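Local coordinates for protein serpin B3 (PDB 4ZK3) that probably inhibits proteases as a member of the serpin family and, as the psoriasis-associated form Pso p27, builds a compact structure that forms large aggregates, at residues A[306-311]-A[323-328]; A[47-52]-A[312-317]. All blocks are in the same frame, centred on the assembly; numbering follows the deposited sequence.

Contacts 1 and 2 are two halves of one tie, with centres about 10 Å apart. Residue 311 of contact 1 runs into 312 of contact 2, so a single connection between helix 296-302 and strand 325-336 first leans on the start of that strand and then on helix 47-57. Asp306 joins the two: its N lies 2.9 Å from Gln52 OE1 and its OD2 3.1 Å from Asn48 ND2, both probable hydrogen bonds, while its CB packs 3.4 Å from Thr49 OG1. Both contacts lie near the start of strand 325-336 and the far end of strand 340-351, whose place between strands 174-185 and 325-336 is consistent with the inserted reactive-centre strand of a cleaved serpin.

Contact 1: residues A[306-311]-A[323-328]; sequences DIFNGD and LVLSGV
Ile307 and Leu325 meet through both backbone and side chain. The one direct hydrogen bond runs from Leu325 N to Ile307 O (3.1 Å, 160° at the hydrogen). A water adds a second bridge, donating to Phe308 O (2.6 Å) and to Leu325 O (2.8 Å), so successive carbonyls of the 3-10 turn 306-308 are tied to the two polar backbone atoms of Leu325.

Van der Waals contact flanks these bonds. Ile307 CG1, anti to its own backbone N (chi1 -171°), presses on Leu325 CD1 at 3.3 Å, tighter than usual for two carbons. Phe308 turns its ring edge to the strand: Phe308 CD1 sits 3.4 Å from Leu325 O and Phe308 CE1 3.9 Å from Val328 CG2, both partners near the ring plane, while Ile307 CG2 lies over one face, offset toward the rim. Val324 straddles the end of the turn, Val324 CG1 against Phe308 C (3.6 Å) and CG2 touching Asn309 O. Beyond it, Asn309 OD1 accepts from Asp311 N at 2.7 Å, closing an Asx turn.

Leu299 of helix 296-302 touches both Phe308 and Val328. On strand 325-336, Ser326 and Gly327 form a classic beta bulge opposite Val350 of strand 340-351, whose Val349 packs on Leu325 and Val328.

Contact 2: residues A[47-52]-A[312-317]; sequences DNTAQQ and ADLSGM
Thr49 reaches from near the start of helix 47-57 to the backbone of Asp313. Thr49 CB already rests 3.5 Å from Asp313 O, and the two branches part from there. Thr49 OG1, anti to the threonine's own carbonyl carbon (chi1 -72°), receives Asp313 N in a short, nearly straight hydrogen bond of 2.7 Å with 164° at the hydrogen. This places the hydroxyl beside the peptide link from Ala312, and it satisfies this N-H. Thr49 CG2 lies beside Asp313 O too, at 3.6 Å, and has Leu314 CD2 at the margin of its reach, 4.4 Å off. One small side chain thus spans the aspartate from its N-H to its C=O.

Asp313 itself opens an Asx turn, in which its side chain organises the chain leading into the short, weakly bonded helix near 315-317. Asp313 OD1 is gripped twice: Ser315 N comes in at 3.0 Å, nearly in line with the C-O bond, and Ser315 OG donates at 2.6 Å to the syn lone pair. Met317 N bonds to Leu314 O in the turn that follows.

The other carboxylate oxygen faces another carboxylate. Asp313 OD2 lies 3.7 Å from Asp47 OD2, the two carboxylate planes standing 85° apart, an approach that might raise the proton affinity of either acid. The side chains of Lys46 and Arg321 touch Asp313 and may temper any repulsion. Asp313 also shares a backbone hydrogen bond with Lys46, just ahead of helix 47-57, while Leu314 packs on Val41 of helix 31-42.

Contact 1: residues A[306-311]-A[323-328]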
ATOM      1  N   ASP A 306       0.122 -15.927  17.093  1.00 29.18           N
ATOM      2  CA  ASP A 306       1.032 -15.934  18.279  1.00 31.06           C
ATOM      3  C   ASP A 306       1.497 -14.482  18.677  1.00 35.09           C
ATOM      4  O   ASP A 306       1.675 -14.130  19.853  1.00 32.37           O
ATOM      5  CB  ASP A 306       2.297 -16.792  17.985  1.00 30.44           C
ATOM      6  CG  ASP A 306       2.027 -18.352  17.942  1.00 33.84           C
ATOM      7  OD1 ASP A 306       0.851 -18.758  17.782  1.00 31.37           O
ATOM      8  OD2 ASP A 306       3.040 -19.132  18.009  1.00 28.62           O
ATOM      9  N   ILE A 307       1.713 -13.660  17.639  1.00 33.05           N
ATOM     10  CA  ILE A 307       2.268 -12.325  17.734  1.00 31.78           C
ATOM     11  C   ILE A 307       1.342 -11.433  18.521  1.00 28.60           C
ATOM     12  O   ILE A 307       1.794 -10.455  19.151  1.00 28.88           O
ATOM     13  CB  ILE A 307       2.522 -11.767  16.300  1.00 34.05           C
ATOM     14  CG1 ILE A 307       3.281 -10.478  16.318  1.00 35.45           C
ATOM     15  CG2 ILE A 307       1.219 -11.505  15.565  1.00 36.01           C
ATOM     16  CD1 ILE A 307       4.736 -10.639  16.587  1.00 39.36           C
ATOM     17  N   PHE A 308       0.048 -11.721  18.504  1.00 29.83           N
ATOM     18  CA  PHE A 308      -0.909 -10.865  19.271  1.00 29.78           C
ATOM     19  C   PHE A 308      -1.308 -11.422  20.665  1.00 32.23           C
ATOM     20  O   PHE A 308      -2.107 -10.815  21.364  1.00 30.65           O
ATOM     21  CB  PHE A 308      -2.160 -10.537  18.445  1.00 31.59           C
ATOM     22  CG  PHE A 308      -1.857  -9.852  17.117  1.00 34.67           C
ATOM     23  CD1 PHE A 308      -1.287  -8.579  17.075  1.00 33.64           C
ATOM     24  CD2 PHE A 308      -2.161 -10.476  15.916  1.00 34.59           C
ATOM     25  CE1 PHE A 308      -1.022  -7.955  15.870  1.00 32.46           C
ATOM     26  CE2 PHE A 308      -1.907  -9.843  14.701  1.00 34.14           C
ATOM     27  CZ  PHE A 308      -1.328  -8.592  14.687  1.00 30.90           C
ATOM     28  N   ASN A 309      -0.720 -12.543  21.084  1.00 36.60           N
ATOM     29  CA  ASN A 309      -1.069 -13.118  22.378  1.00 39.98           C
ATOM     30  C   ASN A 309       0.134 -13.619  23.120  1.00 42.77           C
ATOM     31  O   ASN A 309       1.297 -13.432  22.677  1.00 38.10           O
ATOM     32  CB  ASN A 309      -2.135 -14.231  22.220  1.00 40.55           C
ATOM     33  CG  ASN A 309      -1.601 -15.495  21.558  1.00 35.32           C
ATOM     34  OD1 ASN A 309      -0.416 -15.843  21.646  1.00 33.55           O
ATOM     35  ND2 ASN A 309      -2.497 -16.201  20.880  1.00 34.36           N
ATOM     36  N   GLY A 310      -0.172 -14.318  24.220  1.00 39.30           N
ATOM     37  CA  GLY A 310       0.793 -14.754  25.164  1.00 34.96           C
ATOM     38  C   GLY A 310       1.823 -15.704  24.612  1.00 38.05           C
ATOM     39  O   GLY A 310       2.875 -15.828  25.227  1.00 35.91           O
ATOM     40  N   ASP A 311       1.525 -16.374  23.484  1.00 35.70           N
ATOM     41  CA  ASP A 311       2.477 -17.286  22.849  1.00 37.99           C
ATOM     42  C   ASP A 311       3.583 -16.545  22.097  1.00 38.07           C
ATOM     43  O   ASP A 311       4.537 -17.174  21.653  1.00 33.34           O
ATOM     44  CB  ASP A 311       1.800 -18.187  21.801  1.00 41.34           C
ATOM     45  CG  ASP A 311       0.766 -19.151  22.393  1.00 44.34           C
ATOM     46  OD1 ASP A 311       0.827 -19.423  23.626  1.00 41.08           O
ATOM     47  OD2 ASP A 311      -0.096 -19.632  21.602  1.00 41.49           O
ATOM     48  N   LEU A 323       7.615  -9.704  24.874  1.00 38.54           N
ATOM     49  CA  LEU A 323       7.015  -8.659  23.975  1.00 40.03           C
ATOM     50  C   LEU A 323       5.871  -9.242  23.199  1.00 33.41           C
ATOM     51  O   LEU A 323       5.999 -10.367  22.690  1.00 36.83           O
ATOM     52  CB  LEU A 323       8.043  -8.105  22.977  1.00 41.33           C
ATOM     53  CG  LEU A 323       8.773  -6.835  23.433  1.00 45.78           C
ATOM     54  CD1 LEU A 323       9.929  -6.519  22.502  1.00 47.64           C
ATOM     55  CD2 LEU A 323       7.817  -5.659  23.512  1.00 48.00           C
ATOM     56  N   VAL A 324       4.774  -8.491  23.141  1.00 27.81           N
ATOM     57  CA  VAL A 324       3.556  -8.837  22.382  1.00 29.11           C
ATOM     58  C   VAL A 324       3.087  -7.594  21.624  1.00 27.65           C
ATOM     59  O   VAL A 324       3.228  -6.478  22.138  1.00 28.73           O
ATOM     60  CB  VAL A 324       2.421  -9.261  23.322  1.00 31.79           C
ATOM     61  CG1 VAL A 324       1.192  -9.633  22.537  1.00 34.17           C
ATOM     62  CG2 VAL A 324       2.895 -10.424  24.201  1.00 37.20           C
ATOM     63  N   LEU A 325       2.554  -7.768  20.416  1.00 25.33           N
ATOM     64  CA  LEU A 325       1.989  -6.631  19.678  1.00 28.44           C
ATOM     65  C   LEU A 325       0.543  -6.381  20.066  1.00 30.39           C
ATOM     66  O   LEU A 325      -0.329  -7.309  20.030  1.00 31.73           O
ATOM     67  CB  LEU A 325       2.047  -6.820  18.178  1.00 26.08           C
ATOM     68  CG  LEU A 325       3.413  -7.094  17.568  1.00 26.51           C
ATOM     69  CD1 LEU A 325       3.280  -7.172  16.056  1.00 23.21           C
ATOM     70  CD2 LEU A 325       4.425  -6.066  18.013  1.00 25.35           C
ATOM     71  N   SER A 326       0.298  -5.119  20.407  1.00 30.76           N
ATOM     72  CA  SER A 326      -1.008  -4.613  20.759  1.00 34.02           C
ATOM     73  C   SER A 326      -1.771  -4.099  19.558  1.00 34.09           C
ATOM     74  O   SER A 326      -2.970  -4.111  19.595  1.00 31.63           O
ATOM     75  CB  SER A 326      -0.905  -3.507  21.819  1.00 34.64           C
ATOM     76  OG  SER A 326      -0.076  -2.387  21.427  1.00 31.05           O
ATOM     77  N   GLY A 327      -1.110  -3.642  18.483  1.00 33.05           N
ATOM     78  CA  GLY A 327      -1.874  -3.202  17.309  1.00 28.62           C
ATOM     79  C   GLY A 327      -1.063  -3.042  16.018  1.00 26.72           C
ATOM     80  O   GLY A 327       0.157  -3.055  16.012  1.00 28.57           O
ATOM     81  N   VAL A 328      -1.770  -2.949  14.913  1.00 26.06           N
ATOM     82  CA  VAL A 328      -1.190  -2.725  13.586  1.00 25.27           C
ATOM     83  C   VAL A 328      -2.197  -1.861  12.857  1.00 25.85           C
ATOM     84  O   VAL A 328      -3.363  -2.265  12.705  1.00 28.14           O
ATOM     85  CB  VAL A 328      -0.943  -4.003  12.774  1.00 24.81           C
ATOM     86  CG1 VAL A 328      -0.247  -3.691  11.426  1.00 24.98           C
ATOM     87  CG2 VAL A 328      -0.070  -4.951  13.565  1.00 26.56           C
TER
HETATM   88  O   HOH W   1      -2.444  -8.201  21.562  1.00 35.85           O

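Contact 2: residues A[47-52]-A[312-317]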
ATOM      1  N   ASP A  47      10.675 -19.021  15.990  1.00 40.51           N
ATOM      2  CA  ASP A  47       9.872 -20.246  16.033  1.00 41.94           C
ATOM      3  C   ASP A  47       8.595 -20.028  15.297  1.00 38.90           C
ATOM      4  O   ASP A  47       8.591 -19.588  14.133  1.00 37.39           O
ATOM      5  CB  ASP A  47       9.570 -20.695  17.482  1.00 46.43           C
ATOM      6  CG  ASP A  47      10.828 -21.093  18.257  1.00 49.84           C
ATOM      7  OD1 ASP A  47      11.897 -21.287  17.630  1.00 51.66           O
ATOM      8  OD2 ASP A  47      10.743 -21.178  19.504  1.00 55.07           O
ATOM      9  N   ASN A  48       7.502 -20.275  15.995  1.00 35.73           N
ATOM     10  CA  ASN A  48       6.200 -20.267  15.369  1.00 40.02           C
ATOM     11  C   ASN A  48       5.713 -18.855  15.031  1.00 40.22           C
ATOM     12  O   ASN A  48       5.003 -18.671  14.020  1.00 37.89           O
ATOM     13  CB  ASN A  48       5.204 -20.918  16.309  1.00 43.47           C
ATOM     14  CG  ASN A  48       4.159 -21.707  15.573  1.00 51.86           C
ATOM     15  OD1 ASN A  48       4.491 -22.498  14.673  1.00 52.56           O
ATOM     16  ND2 ASN A  48       2.885 -21.506  15.945  1.00 53.55           N
ATOM     17  N   THR A  49       6.081 -17.885  15.890  1.00 39.19           N
ATOM     18  CA  THR A  49       5.688 -16.472  15.729  1.00 32.65           C
ATOM     19  C   THR A  49       6.206 -16.075  14.317  1.00 29.42           C
ATOM     20  O   THR A  49       5.433 -15.631  13.463  1.00 29.66           O
ATOM     21  CB  THR A  49       6.214 -15.554  16.875  1.00 34.16           C
ATOM     22  OG1 THR A  49       5.509 -15.805  18.092  1.00 37.78           O
ATOM     23  CG2 THR A  49       5.941 -14.103  16.586  1.00 34.92           C
ATOM     24  N   ALA A  50       7.476 -16.367  14.043  1.00 29.22           N
ATOM     25  CA  ALA A  50       8.070 -16.076  12.749  1.00 30.85           C
ATOM     26  C   ALA A  50       7.431 -16.843  11.616  1.00 32.67           C
ATOM     27  O   ALA A  50       7.211 -16.286  10.510  1.00 29.46           O
ATOM     28  CB  ALA A  50       9.606 -16.300  12.780  1.00 29.96           C
ATOM     29  N   GLN A  51       7.123 -18.126  11.851  1.00 34.36           N
ATOM     30  CA  GLN A  51       6.596 -18.923  10.759  1.00 33.93           C
ATOM     31  C   GLN A  51       5.205 -18.438  10.301  1.00 28.30           C
ATOM     32  O   GLN A  51       4.918 -18.391   9.131  1.00 28.33           O
ATOM     33  CB  GLN A  51       6.581 -20.427  11.112  1.00 44.44           C
ATOM     34  CG  GLN A  51       6.529 -21.333   9.880  1.00 52.69           C
ATOM     35  CD  GLN A  51       7.719 -21.101   8.927  1.00 67.49           C
ATOM     36  OE1 GLN A  51       8.848 -20.827   9.374  1.00 79.43           O
ATOM     37  NE2 GLN A  51       7.466 -21.188   7.610  1.00 70.36           N
ATOM     38  N   GLN A  52       4.353 -18.030  11.215  1.00 27.57           N
ATOM     39  CA  GLN A  52       3.059 -17.443  10.845  1.00 29.21           C
ATOM     40  C   GLN A  52       3.208 -16.108  10.020  1.00 30.24           C
ATOM     41  O   GLN A  52       2.424 -15.807   9.110  1.00 26.40           O
ATOM     42  CB  GLN A  52       2.289 -17.167  12.139  1.00 35.10           C
ATOM     43  CG  GLN A  52       1.773 -18.454  12.768  1.00 40.02           C
ATOM     44  CD  GLN A  52       1.112 -18.274  14.109  1.00 42.59           C
ATOM     45  OE1 GLN A  52       0.983 -17.165  14.644  1.00 41.26           O
ATOM     46  NE2 GLN A  52       0.687 -19.393  14.683  1.00 43.54           N
ATOM     47  N   ALA A 312       3.446 -15.235  21.918  1.00 35.81           N
ATOM     48  CA  ALA A 312       4.374 -14.445  21.087  1.00 33.39           C
ATOM     49  C   ALA A 312       5.808 -14.764  21.394  1.00 34.57           C
ATOM     50  O   ALA A 312       6.195 -14.791  22.567  1.00 38.72           O
ATOM     51  CB  ALA A 312       4.122 -12.946  21.348  1.00 34.13           C
ATOM     52  N   ASP A 313       6.625 -14.998  20.383  1.00 31.89           N
ATOM     53  CA  ASP A 313       8.050 -15.047  20.608  1.00 36.55           C
ATOM     54  C   ASP A 313       8.751 -13.995  19.701  1.00 35.08           C
ATOM     55  O   ASP A 313       8.968 -14.248  18.514  1.00 33.10           O
ATOM     56  CB  ASP A 313       8.615 -16.450  20.373  1.00 36.25           C
ATOM     57  CG  ASP A 313      10.097 -16.564  20.763  1.00 41.85           C
ATOM     58  OD1 ASP A 313      10.762 -15.534  21.065  1.00 45.31           O
ATOM     59  OD2 ASP A 313      10.635 -17.687  20.749  1.00 40.82           O
ATOM     60  N   LEU A 314       9.128 -12.875  20.334  1.00 34.99           N
ATOM     61  CA  LEU A 314       9.804 -11.735  19.735  1.00 30.67           C
ATOM     62  C   LEU A 314      11.082 -11.560  20.494  1.00 33.94           C
ATOM     63  O   LEU A 314      11.609 -10.443  20.648  1.00 31.01           O
ATOM     64  CB  LEU A 314       8.921 -10.494  19.914  1.00 31.14           C
ATOM     65  CG  LEU A 314       7.716 -10.400  18.972  1.00 31.44           C
ATOM     66  CD1 LEU A 314       6.890  -9.118  19.186  1.00 30.70           C
ATOM     67  CD2 LEU A 314       8.205 -10.490  17.525  1.00 29.28           C
ATOM     68  N   SER A 315      11.620 -12.680  20.962  1.00 30.14           N
ATOM     69  CA  SER A 315      12.822 -12.679  21.782  1.00 31.61           C
ATOM     70  C   SER A 315      14.024 -12.270  20.963  1.00 31.62           C
ATOM     71  O   SER A 315      15.110 -11.959  21.521  1.00 33.71           O
ATOM     72  CB  SER A 315      13.042 -14.080  22.389  1.00 34.11           C
ATOM     73  OG  SER A 315      13.280 -15.052  21.398  1.00 31.53           O
ATOM     74  N   GLY A 316      13.873 -12.277  19.633  1.00 26.21           N
ATOM     75  CA  GLY A 316      14.933 -11.724  18.757  1.00 27.50           C
ATOM     76  C   GLY A 316      15.079 -10.186  18.828  1.00 25.31           C
ATOM     77  O   GLY A 316      16.069  -9.594  18.336  1.00 26.12           O
ATOM     78  N   MET A 317      14.104  -9.546  19.441  1.00 25.06           N
ATOM     79  CA  MET A 317      14.147  -8.075  19.624  1.00 27.61           C
ATOM     80  C   MET A 317      14.926  -7.704  20.873  1.00 31.62           C
ATOM     81  O   MET A 317      15.613  -6.675  20.884  1.00 32.58           O
ATOM     82  CB  MET A 317      12.759  -7.503  19.732  1.00 25.46           C
ATOM     83  CG  MET A 317      12.007  -7.499  18.414  1.00 27.31           C
ATOM     84  SD  MET A 317      10.413  -6.691  18.543  1.00 26.73           S
ATOM     85  CE  MET A 317       9.737  -6.815  16.909  1.00 26.91           C
TER